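Local structure of putative lipoprotein (Bacteroides thetaiotaomicron, 4Q1Z) at residues A203-D208 with S214-S219. The protein is of unknown function but is a two-domain, putative lipoprotein of the DUF4876 family from a gut bacterium. Numbering follows the deposited sequence.
Sequences ANHQLD and SPIDGS
Two Asx turns face each other here with their flat ends stacked: the amide of Asn204 lies against the carboxylate of Asp217, planes 22° apart, and Asn204 CG sits 3.6 Å from Asp217 CG. No hydrogen bond joins the pair; each OD1 instead accepts from within its own segment. Asn204 OD1 takes the backbone N of Gln206 from above its carbonyl plane, while Asp217 OD1 collects both Ser219 N and, at 2.6 Å, Ser219 OG, from the same face. Asp217 CG lies anti to its own backbone N (chi1 167°), which brings the carboxylate over to the Asn204 side chain. Replacing Asp217 with an alanine would take away the carboxylate, which is likely to leave both Ser219 donors without this acceptor and the Asn204 amide without its stacking partner. Two bonds do cross the loop. Gln206, its chain extended beyond CG, sends NE2 in a nearly straight bond (171°) to Ser214 O, 2.9 Å away; at the other end Gly218 N makes a weak one to Ala203 O. That same Ala203 O lies over the centre of the His205 ring, 3.4 Å above its plane, while Ile216 CD1 meets the ring edge 3.6 Å from His205 CD2. His205 ND1 is hydrogen-bonded to Tyr126 OH, and Ser214 OG to Asp129 OD2. Polar side chains bonded mostly to backbone, with the type I turn Asn204-Leu207, probably help hold this irregular loop between strands 195-199 and 223-224.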
loop_
_atom_site.group_PDB
_atom_site.type_symbol
_atom_site.label_atom_id
_atom_site.label_comp_id
_atom_site.label_asym_id
_atom_site.label_seq_id
_atom_site.Cartn_x
_atom_site.Cartn_y
_atom_site.Cartn_z
ATOM N N ALA A 203 13.762 16.623 -2.488
ATOM C CA ALA A 203 14.144 17.876 -3.136
ATOM C C ALA A 203 13.807 17.905 -4.632
ATOM O O ALA A 203 13.469 16.873 -5.223
ATOM C CB ALA A 203 15.638 18.123 -2.950
ATOM N N ASN A 204 13.937 19.092 -5.255
ATOM C CA ASN A 204 13.746 19.213 -6.692
ATOM C C ASN A 204 14.968 18.649 -7.415
ATOM O O ASN A 204 15.945 19.357 -7.663
ATOM C CB ASN A 204 13.462 20.640 -7.129
ATOM C CG ASN A 204 13.076 20.689 -8.584
ATOM O OD1 ASN A 204 12.951 19.644 -9.256
ATOM N ND2 ASN A 204 12.870 21.896 -9.096
ATOM N N HIS A 205 14.898 17.366 -7.749
ATOM C CA HIS A 205 15.968 16.624 -8.422
ATOM C C HIS A 205 16.270 17.168 -9.813
ATOM O O HIS A 205 17.348 16.905 -10.337
ATOM C CB HIS A 205 15.591 15.139 -8.537
ATOM C CG HIS A 205 15.231 14.514 -7.232
ATOM N ND1 HIS A 205 16.108 14.529 -6.155
ATOM C CD2 HIS A 205 14.107 13.852 -6.875
ATOM C CE1 HIS A 205 15.482 13.897 -5.179
ATOM N NE2 HIS A 205 14.276 13.468 -5.563
ATOM N N GLN A 206 15.330 17.912 -10.408
ATOM C CA GLN A 206 15.479 18.436 -11.759
ATOM C C GLN A 206 16.289 19.725 -11.808
ATOM O O GLN A 206 16.578 20.197 -12.904
ATOM C CB GLN A 206 14.118 18.602 -12.418
ATOM C CG GLN A 206 13.489 17.230 -12.670
ATOM C CD GLN A 206 12.005 17.246 -12.935
ATOM O OE1 GLN A 206 11.286 18.227 -12.676
ATOM N NE2 GLN A 206 11.509 16.131 -13.447
ATOM N N LEU A 207 16.735 20.250 -10.650
ATOM C CA LEU A 207 17.612 21.427 -10.602
ATOM C C LEU A 207 18.949 21.077 -11.223
ATOM O O LEU A 207 19.389 19.935 -11.087
ATOM C CB LEU A 207 17.825 21.896 -9.160
ATOM C CG LEU A 207 16.616 22.397 -8.389
ATOM C CD1 LEU A 207 16.993 22.694 -6.968
ATOM C CD2 LEU A 207 16.007 23.614 -9.030
ATOM N N ASP A 208 19.612 22.044 -11.881
ATOM C CA ASP A 208 20.902 21.826 -12.548
ATOM C C ASP A 208 21.973 21.232 -11.610
ATOM O O ASP A 208 22.818 20.468 -12.081
ATOM C CB ASP A 208 21.408 23.113 -13.207
ATOM C CG ASP A 208 20.577 23.606 -14.394
ATOM O OD1 ASP A 208 19.805 22.794 -14.971
ATOM O OD2 ASP A 208 20.707 24.801 -14.757
ATOM N N SER A 214 16.174 13.768 -14.204
ATOM C CA SER A 214 15.461 12.939 -13.224
ATOM C C SER A 214 13.972 13.000 -13.569
ATOM O O SER A 214 13.517 14.056 -14.013
ATOM C CB SER A 214 15.725 13.421 -11.804
ATOM O OG SER A 214 15.045 12.598 -10.875
ATOM N N PRO A 215 13.203 11.897 -13.453
ATOM C CA PRO A 215 11.791 11.951 -13.866
ATOM C C PRO A 215 10.864 12.768 -12.956
ATOM O O PRO A 215 9.757 13.107 -13.384
ATOM C CB PRO A 215 11.372 10.482 -13.839
ATOM C CG PRO A 215 12.266 9.854 -12.843
ATOM C CD PRO A 215 13.579 10.540 -12.995
ATOM N N ILE A 216 11.285 13.060 -11.712
ATOM C CA ILE A 216 10.430 13.749 -10.736
ATOM C C ILE A 216 11.129 14.913 -10.002
ATOM O O ILE A 216 12.361 15.023 -9.980
ATOM C CB ILE A 216 9.906 12.717 -9.666
ATOM C CG1 ILE A 216 11.055 11.808 -9.141
ATOM C CG2 ILE A 216 8.749 11.875 -10.205
ATOM C CD1 ILE A 216 11.229 11.791 -7.757
ATOM N N ASP A 217 10.279 15.755 -9.370
ATOM C CA ASP A 217 10.589 16.818 -8.415
ATOM C C ASP A 217 10.066 16.262 -7.098
ATOM O O ASP A 217 8.851 16.164 -6.933
ATOM C CB ASP A 217 9.934 18.176 -8.820
ATOM C CG ASP A 217 9.911 19.284 -7.764
ATOM O OD1 ASP A 217 10.468 19.081 -6.673
ATOM O OD2 ASP A 217 9.279 20.326 -8.010
ATOM N N GLY A 218 10.958 15.820 -6.215
ATOM C CA GLY A 218 10.544 15.208 -4.953
ATOM C C GLY A 218 10.278 16.163 -3.806
ATOM O O GLY A 218 10.079 15.713 -2.674
ATOM N N SER A 219 10.233 17.484 -4.083
ATOM C CA SER A 219 10.073 18.508 -3.041
ATOM C C SER A 219 8.733 18.445 -2.307
ATOM O O SER A 219 8.722 18.742 -1.112
ATOM C CB SER A 219 10.320 19.921 -3.581
ATOM O OG SER A 219 9.413 20.294 -4.608
#